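Long-range contacts in 3-oxo-tetronate kinase (Haemophilus influenzae, PDB 1YZY), which catalyses the ATP-dependent phosphorylation of 3-oxo-tetronate to 3-oxo-tetronate 4-phosphate: residues N30-T34 / V45-K49; S62-Q67 / A99-L104; N53-I59 / N92-V96. Numbering follows the deposited sequence.

Contact 1. Residues N30-T34 / V45-K49; sequences NGVPT and VISLK
The apolar centre is the side chain of I46 on strand 43-47, covered by V32 and P33 just beyond the end of strand 26-30, its parallel neighbour in the large mixed sheet. I46 is an m,t rotamer (chi1 -68°, chi2 -178°). This places its CD1 4.0 Å from P33 CD and its CG2 4.4 Å from V32 CG2. V32 has chi1 t (-178°), and its CG2 also lies 4.1 Å from CD2 of L48, whose side chain (m,t) bends its end toward the loop although its CA-to-CB bond points sideways. Helix 55-71 closes this side: V32 touches R64, and P33 and I46 both reach W68.

The backbone outside this cluster sets the register. N30 and S47 form a parallel bridge, with CA atoms 4.8 Å apart and both side chains on the sheet face covered by F9 of helix 9-20; N30 OD1 is 4.0 Å from S47 CB. After N30 (phi/psi -96/101) the chain turns out of the strand at G31, whose 92/161 conformation would jam any CB against the carbonyl oxygen of N30. V32 and P33 follow in polyproline-II-like conformations (-70/122 and -68/146), carrying the chain away from the sheet along a crossover to strand 43-47 that contains no helix. This is the C-terminal end of a parallel strand pair in the sugar-binding N-terminal domain, where the first strand stops at N30. Its polar edge is one backbone hydrogen bond, from G31 N to S47 O, 2.9 Å long with an N-H...O angle of 133°.

Contact 2. Residues S62-Q67 / A99-L104; sequences SLRAYQ and ALLDEL
Two helices on the same side of the N-terminal domain's parallel strands pack here in a layered alpha/beta arrangement. Segments 62-67 and 99-104 are both alpha-helical, with i to i+4 bonds such as Y66 N to S62 O (3.1 Å) and E103 N to A99 O (3.0 Å). They run in broadly the same direction, with their axes 10.4 Å apart at closest approach and a signed crossing angle of -41°. The nearest CA pair is L63 and L100, at 6.8 Å.

Polar terms are slight. S62 OG bonds within its own helix, to A58 O, and Q67 NE2 stays 4.3 Å from E103 OE2, too long for a hydrogen bond.

Apolar packing dominates. L63 (m,t) turns its end across the gap, so that CD2 lies 3.9 Å from E103 CB and 4.5 Å from L100 CD2, while CD1 is 4.4 Å from A99 CB. L100, also m,t, returns the contact with its CD2 4.4 Å from Y66 CB. Underneath, Y66 and L100 reach the sheet, at I5 and F79 respectively.

Aromatic contacts centre on Y66 (chi1 157°, chi2 78°), which carries the largest area covered in this contact. Its ring meets F77 of strand 77-80 edge-to-face, and its CE1 and OH each lie 3.6 Å from CD2 of L104.

Contact 3. Residues N53-I59 / N92-V96; sequences NPVNEAI and NIGPV
The first turns of helices 55-71 and 93-104 lie side by side in the alpha/beta N-terminal domain, and N92, P95 and V55 provide the largest buried areas of the contact. The backbone register is close: V55 and N92 have CA atoms 5.7 Å apart, and I59 and V96 5.3 Å.

The CA-to-CB bond of N92 (chi1 -48°, chi2 -28°) points toward segment 53-59, and its amide reaches the loop before helix 55-71. Its ND2 gives a weak hydrogen bond to N53 O (3.3 Å, 157°) and another weak one to S50 O, while lying 3.8 Å from A58 CB. N92 thus ties the start of segment 92-96 to the loop leading into helix 55-71. That helix opens with P54 at the N-cap position, its carbonyl oxygen accepting from E57 N (2.9 Å) and A58 N (3.2 Å).

P95, with its C-gamma-exo ring, sits in the first turn of helix 93-104, where a missing amide hydrogen costs no intrahelical bond. Its CB is shared by two neighbours, V55 CG2 at 3.6 Å and I59 CD1 at 3.9 Å; I59 is an m,t rotamer whose end swings toward the proline.

V55 meets N92 OD1 with its CB, at 3.5 Å, and its chi1 of 61° (p) sets CG2 against P95 CB. On the buried side of this pairing, V96 (chi1 t) brings CG2 to 4.2 Å from A58 CB.

How the contacts relate
Contacts 2 and 3 hold the same two helices, 55-71 and 93-104: contact 3 joins their first turns and contact 2 lies further along. They meet where S62 OG approaches V96 CG1 (3.4 Å) and A99 CB approaches I59 CG2 (3.6 Å). Contact 1 belongs to the sheet beneath helix 55-71 and touches contact 2 through I46 CD1 and A65 O (3.6 Å). Its centre is about 11 Å from the chain centre, against about 21 and 20 Å for contacts 2 and 3, though all three are only partly buried. All pack apolar side chains; contact 1 adds a backbone bond where the strands end, contact 3 a weak side-chain-to-backbone bond beside the loop entering helix 55-71, and contact 2 relies on packing.

Contact 1. Residues N30-T34 / V45-K49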
loop_
_atom_site.group_PDB
_atom_site.type_symbol
_atom_site.label_atom_id
_atom_site.label_comp_id
_atom_site.label_asym_id
_atom_site.label_seq_id
_atom_site.Cartn_x
_atom_site.Cartn_y
_atom_site.Cartn_z
ATOM N N ASN A 30 -1.024 -1.515 9.826
ATOM C CA ASN A 30 0.351 -1.034 9.692
ATOM C C ASN A 30 1.130 -1.553 10.898
ATOM O O ASN A 30 1.019 -1.014 11.995
ATOM C CB ASN A 30 0.385 0.495 9.636
ATOM C CG ASN A 30 -0.474 1.060 8.509
ATOM O OD1 ASN A 30 -0.459 0.558 7.389
ATOM N ND2 ASN A 30 -1.224 2.117 8.807
ATOM N N GLY A 31 1.895 -2.620 10.689
ATOM C CA GLY A 31 2.661 -3.237 11.760
ATOM C C GLY A 31 1.815 -4.334 12.375
ATOM O O GLY A 31 0.607 -4.361 12.156
ATOM N N VAL A 32 2.429 -5.273 13.091
ATOM C CA VAL A 32 1.662 -6.353 13.721
ATOM C C VAL A 32 0.824 -5.786 14.870
ATOM O O VAL A 32 1.363 -5.177 15.795
ATOM C CB VAL A 32 2.572 -7.476 14.269
ATOM C CG1 VAL A 32 1.727 -8.602 14.867
ATOM C CG2 VAL A 32 3.457 -8.012 13.167
ATOM N N PRO A 33 -0.510 -5.960 14.810
ATOM C CA PRO A 33 -1.452 -5.474 15.827
ATOM C C PRO A 33 -1.343 -6.180 17.175
ATOM O O PRO A 33 -1.022 -7.368 17.232
ATOM C CB PRO A 33 -2.813 -5.743 15.180
ATOM C CG PRO A 33 -2.504 -5.715 13.704
ATOM C CD PRO A 33 -1.238 -6.488 13.644
ATOM N N THR A 34 -1.587 -5.437 18.253
ATOM C CA THR A 34 -1.540 -5.998 19.605
ATOM C C THR A 34 -2.936 -6.351 20.126
ATOM O O THR A 34 -3.075 -7.000 21.164
ATOM C CB THR A 34 -0.817 -5.060 20.608
ATOM O OG1 THR A 34 -1.416 -3.756 20.589
ATOM C CG2 THR A 34 0.662 -4.945 20.254
ATOM N N VAL A 45 -4.223 -7.270 5.261
ATOM C CA VAL A 45 -2.850 -7.045 4.844
ATOM C C VAL A 45 -2.043 -6.408 5.985
ATOM O O VAL A 45 -2.445 -5.382 6.525
ATOM C CB VAL A 45 -2.793 -6.067 3.644
ATOM C CG1 VAL A 45 -1.361 -5.893 3.171
ATOM C CG2 VAL A 45 -3.670 -6.553 2.507
ATOM N N ILE A 46 -0.927 -7.018 6.371
ATOM C CA ILE A 46 -0.077 -6.440 7.414
ATOM C C ILE A 46 1.176 -5.851 6.770
ATOM O O ILE A 46 1.940 -6.550 6.116
ATOM C CB ILE A 46 0.309 -7.463 8.518
ATOM C CG1 ILE A 46 -0.929 -7.846 9.324
ATOM C CG2 ILE A 46 1.367 -6.864 9.466
ATOM C CD1 ILE A 46 -0.645 -8.808 10.445
ATOM N N SER A 47 1.324 -4.540 6.907
ATOM C CA SER A 47 2.445 -3.782 6.365
ATOM C C SER A 47 3.646 -3.788 7.314
ATOM O O SER A 47 3.526 -3.416 8.489
ATOM C CB SER A 47 1.984 -2.341 6.086
ATOM O OG SER A 47 2.992 -1.382 6.355
ATOM N N LEU A 48 4.793 -4.237 6.806
ATOM C CA LEU A 48 6.025 -4.293 7.591
ATOM C C LEU A 48 7.110 -3.428 6.953
ATOM O O LEU A 48 6.859 -2.710 5.978
ATOM C CB LEU A 48 6.526 -5.737 7.713
ATOM C CG LEU A 48 5.645 -6.820 8.349
ATOM C CD1 LEU A 48 6.245 -8.193 8.074
ATOM C CD2 LEU A 48 5.493 -6.597 9.847
ATOM N N LYS A 49 8.293 -3.440 7.559
ATOM C CA LYS A 49 9.449 -2.698 7.055
ATOM C C LYS A 49 10.558 -3.746 6.938
ATOM O O LYS A 49 11.701 -3.516 7.341
ATOM C CB LYS A 49 9.876 -1.610 8.055
ATOM C CG LYS A 49 8.850 -0.503 8.335
ATOM C CD LYS A 49 9.348 0.420 9.459
ATOM C CE LYS A 49 8.274 1.394 9.954
ATOM N NZ LYS A 49 8.023 2.536 9.029
#

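Contact 2. Residues S62-Q67 / A99-L104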
loop_
_atom_site.group_PDB
_atom_site.type_symbol
_atom_site.label_atom_id
_atom_site.label_comp_id
_atom_site.label_asym_id
_atom_site.label_seq_id
_atom_site.Cartn_x
_atom_site.Cartn_y
_atom_site.Cartn_z
ATOM N N SER A 62 7.677 -11.364 10.392
ATOM C CA SER A 62 6.831 -12.085 9.446
ATOM C C SER A 62 6.071 -13.203 10.140
ATOM O O SER A 62 4.900 -13.460 9.832
ATOM C CB SER A 62 7.676 -12.649 8.300
ATOM O OG SER A 62 8.197 -11.609 7.477
ATOM N N LEU A 63 6.746 -13.879 11.063
ATOM C CA LEU A 63 6.137 -14.960 11.822
ATOM C C LEU A 63 5.098 -14.427 12.808
ATOM O O LEU A 63 4.159 -15.135 13.181
ATOM C CB LEU A 63 7.216 -15.745 12.559
ATOM C CG LEU A 63 8.078 -16.631 11.656
ATOM C CD1 LEU A 63 9.335 -17.076 12.377
ATOM C CD2 LEU A 63 7.257 -17.823 11.194
ATOM N N ARG A 64 5.305 -13.195 13.265
ATOM C CA ARG A 64 4.387 -12.547 14.193
ATOM C C ARG A 64 3.149 -12.102 13.437
ATOM O O ARG A 64 2.037 -12.186 13.963
ATOM C CB ARG A 64 5.056 -11.348 14.870
ATOM C CG ARG A 64 5.904 -11.711 16.084
ATOM C CD ARG A 64 6.756 -10.538 16.544
ATOM N NE ARG A 64 5.968 -9.321 16.735
ATOM C CZ ARG A 64 6.350 -8.103 16.350
ATOM N NH1 ARG A 64 7.521 -7.918 15.746
ATOM N NH2 ARG A 64 5.555 -7.061 16.566
ATOM N N ALA A 65 3.353 -11.601 12.216
ATOM C CA ALA A 65 2.248 -11.149 11.370
ATOM C C ALA A 65 1.354 -12.339 11.057
ATOM O O ALA A 65 0.126 -12.238 11.096
ATOM C CB ALA A 65 2.776 -10.531 10.087
ATOM N N TYR A 66 1.993 -13.468 10.760
ATOM C CA TYR A 66 1.302 -14.713 10.443
ATOM C C TYR A 66 0.485 -15.219 11.620
ATOM O O TYR A 66 -0.639 -15.693 11.448
ATOM C CB TYR A 66 2.320 -15.788 10.031
ATOM C CG TYR A 66 1.810 -17.205 10.204
ATOM C CD1 TYR A 66 0.937 -17.774 9.277
ATOM C CD2 TYR A 66 2.138 -17.950 11.341
ATOM C CE1 TYR A 66 0.394 -19.046 9.485
ATOM C CE2 TYR A 66 1.597 -19.218 11.558
ATOM C CZ TYR A 66 0.727 -19.758 10.624
ATOM O OH TYR A 66 0.188 -21.006 10.838
ATOM N N GLN A 67 1.087 -15.198 12.803
ATOM C CA GLN A 67 0.419 -15.687 14.005
ATOM C C GLN A 67 -0.829 -14.869 14.286
ATOM O O GLN A 67 -1.865 -15.416 14.669
ATOM C CB GLN A 67 1.378 -15.664 15.197
ATOM C CG GLN A 67 0.836 -16.344 16.437
ATOM C CD GLN A 67 0.522 -17.810 16.220
ATOM O OE1 GLN A 67 -0.455 -18.331 16.758
ATOM N NE2 GLN A 67 1.363 -18.491 15.450
ATOM N N ALA A 99 10.841 -19.661 6.421
ATOM C CA ALA A 99 10.336 -19.596 7.787
ATOM C C ALA A 99 8.828 -19.818 7.777
ATOM O O ALA A 99 8.299 -20.547 8.614
ATOM C CB ALA A 99 10.674 -18.248 8.399
ATOM N N LEU A 100 8.150 -19.193 6.817
ATOM C CA LEU A 100 6.705 -19.322 6.676
ATOM C C LEU A 100 6.315 -20.744 6.318
ATOM O O LEU A 100 5.342 -21.285 6.856
ATOM C CB LEU A 100 6.178 -18.348 5.619
ATOM C CG LEU A 100 6.324 -16.855 5.945
ATOM C CD1 LEU A 100 5.760 -15.989 4.816
ATOM C CD2 LEU A 100 5.622 -16.552 7.254
ATOM N N LEU A 101 7.056 -21.338 5.383
ATOM C CA LEU A 101 6.802 -22.714 4.963
ATOM C C LEU A 101 6.962 -23.657 6.140
ATOM O O LEU A 101 6.140 -24.547 6.350
ATOM C CB LEU A 101 7.754 -23.121 3.833
ATOM C CG LEU A 101 7.366 -22.676 2.420
ATOM C CD1 LEU A 101 8.505 -22.950 1.463
ATOM C CD2 LEU A 101 6.092 -23.392 1.973
ATOM N N ASP A 102 8.026 -23.450 6.907
ATOM C CA ASP A 102 8.290 -24.269 8.082
ATOM C C ASP A 102 7.160 -24.186 9.102
ATOM O O ASP A 102 6.656 -25.209 9.575
ATOM C CB ASP A 102 9.595 -23.835 8.743
ATOM C CG ASP A 102 10.811 -24.233 7.939
ATOM O OD1 ASP A 102 10.735 -25.234 7.192
ATOM O OD2 ASP A 102 11.846 -23.549 8.066
ATOM N N GLU A 103 6.809 -22.963 9.477
ATOM C CA GLU A 103 5.747 -22.741 10.446
ATOM C C GLU A 103 4.446 -23.396 10.012
ATOM O O GLU A 103 3.709 -23.948 10.837
ATOM C CB GLU A 103 5.547 -21.238 10.662
ATOM C CG GLU A 103 4.335 -20.854 11.499
ATOM C CD GLU A 103 4.342 -21.423 12.910
ATOM O OE1 GLU A 103 5.431 -21.541 13.511
ATOM O OE2 GLU A 103 3.243 -21.748 13.421
ATOM N N LEU A 104 4.185 -23.350 8.711
ATOM C CA LEU A 104 2.967 -23.918 8.141
ATOM C C LEU A 104 2.944 -25.431 7.911
ATOM O O LEU A 104 1.873 -25.997 7.666
ATOM C CB LEU A 104 2.620 -23.194 6.835
ATOM C CG LEU A 104 1.945 -21.828 6.970
ATOM C CD1 LEU A 104 2.018 -21.071 5.665
ATOM C CD2 LEU A 104 0.498 -22.011 7.407
#

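Contact 3. Residues N53-I59 / N92-V96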
loop_
_atom_site.group_PDB
_atom_site.type_symbol
_atom_site.label_atom_id
_atom_site.label_comp_id
_atom_site.label_asym_id
_atom_site.label_seq_id
_atom_site.Cartn_x
_atom_site.Cartn_y
_atom_site.Cartn_z
ATOM N N ASN A 53 15.932 -5.053 6.119
ATOM C CA ASN A 53 16.352 -4.936 7.513
ATOM C C ASN A 53 17.086 -6.240 7.868
ATOM O O ASN A 53 17.199 -7.132 7.031
ATOM C CB ASN A 53 15.121 -4.735 8.414
ATOM C CG ASN A 53 14.176 -5.920 8.385
ATOM O OD1 ASN A 53 14.101 -6.642 7.395
ATOM N ND2 ASN A 53 13.457 -6.132 9.479
ATOM N N PRO A 54 17.676 -6.331 9.078
ATOM C CA PRO A 54 18.378 -7.574 9.431
ATOM C C PRO A 54 17.479 -8.792 9.213
ATOM O O PRO A 54 16.341 -8.829 9.681
ATOM C CB PRO A 54 18.705 -7.363 10.906
ATOM C CG PRO A 54 18.969 -5.885 10.958
ATOM C CD PRO A 54 17.835 -5.319 10.140
ATOM N N VAL A 55 18.025 -9.809 8.561
ATOM C CA VAL A 55 17.262 -11.009 8.242
ATOM C C VAL A 55 16.520 -11.716 9.382
ATOM O O VAL A 55 15.458 -12.299 9.150
ATOM C CB VAL A 55 18.120 -12.019 7.433
ATOM C CG1 VAL A 55 19.338 -12.457 8.237
ATOM C CG2 VAL A 55 17.267 -13.208 6.984
ATOM N N ASN A 56 17.064 -11.696 10.599
ATOM C CA ASN A 56 16.369 -12.362 11.704
ATOM C C ASN A 56 15.202 -11.559 12.247
ATOM O O ASN A 56 14.318 -12.103 12.910
ATOM C CB ASN A 56 17.328 -12.788 12.810
ATOM C CG ASN A 56 17.772 -14.232 12.652
ATOM O OD1 ASN A 56 17.072 -15.164 13.069
ATOM N ND2 ASN A 56 18.916 -14.431 12.004
ATOM N N GLU A 57 15.222 -10.257 11.987
ATOM C CA GLU A 57 14.132 -9.380 12.386
ATOM C C GLU A 57 12.977 -9.636 11.413
ATOM O O GLU A 57 11.845 -9.894 11.831
ATOM C CB GLU A 57 14.566 -7.918 12.307
ATOM C CG GLU A 57 15.295 -7.421 13.539
ATOM C CD GLU A 57 15.808 -6.005 13.379
ATOM O OE1 GLU A 57 15.082 -5.165 12.785
ATOM O OE2 GLU A 57 16.946 -5.746 13.842
ATOM N N ALA A 58 13.282 -9.584 10.118
ATOM C CA ALA A 58 12.297 -9.836 9.063
ATOM C C ALA A 58 11.599 -11.173 9.301
ATOM O O ALA A 58 10.383 -11.276 9.191
ATOM C CB ALA A 58 12.973 -9.833 7.711
ATOM N N ILE A 59 12.372 -12.198 9.648
ATOM C CA ILE A 59 11.809 -13.513 9.917
ATOM C C ILE A 59 10.887 -13.492 11.134
ATOM O O ILE A 59 9.790 -14.058 11.095
ATOM C CB ILE A 59 12.925 -14.573 10.116
ATOM C CG1 ILE A 59 13.695 -14.761 8.809
ATOM C CG2 ILE A 59 12.340 -15.912 10.576
ATOM C CD1 ILE A 59 14.853 -15.731 8.905
ATOM N N ASN A 92 15.884 -11.177 2.257
ATOM C CA ASN A 92 14.847 -11.769 3.104
ATOM C C ASN A 92 13.717 -12.507 2.406
ATOM O O ASN A 92 12.895 -13.138 3.070
ATOM C CB ASN A 92 14.233 -10.679 3.980
ATOM C CG ASN A 92 15.385 -9.896 4.613
ATOM O OD1 ASN A 92 16.473 -10.433 4.828
ATOM N ND2 ASN A 92 15.150 -8.620 4.897
ATOM N N ILE A 93 13.617 -12.392 1.083
ATOM C CA ILE A 93 12.517 -13.066 0.378
ATOM C C ILE A 93 12.595 -14.575 0.636
ATOM O O ILE A 93 11.623 -15.189 1.079
ATOM C CB ILE A 93 12.533 -12.770 -1.144
ATOM C CG1 ILE A 93 12.182 -11.303 -1.389
ATOM C CG2 ILE A 93 11.544 -13.673 -1.893
ATOM C CD1 ILE A 93 12.377 -10.876 -2.824
ATOM N N GLY A 94 13.774 -15.149 0.404
ATOM C CA GLY A 94 13.984 -16.574 0.620
ATOM C C GLY A 94 13.868 -17.002 2.069
ATOM O O GLY A 94 13.178 -17.978 2.380
ATOM N N PRO A 95 14.608 -16.348 2.975
ATOM C CA PRO A 95 14.549 -16.690 4.401
ATOM C C PRO A 95 13.119 -16.643 4.957
ATOM O O PRO A 95 12.707 -17.535 5.702
ATOM C CB PRO A 95 15.417 -15.610 5.026
ATOM C CG PRO A 95 16.487 -15.406 3.964
ATOM C CD PRO A 95 15.667 -15.352 2.714
ATOM N N VAL A 96 12.385 -15.583 4.617
ATOM C CA VAL A 96 11.011 -15.414 5.082
ATOM C C VAL A 96 10.093 -16.486 4.520
ATOM O O VAL A 96 9.235 -16.998 5.237
ATOM C CB VAL A 96 10.455 -14.006 4.742
ATOM C CG1 VAL A 96 9.007 -13.894 5.154
ATOM C CG2 VAL A 96 11.257 -12.942 5.466
#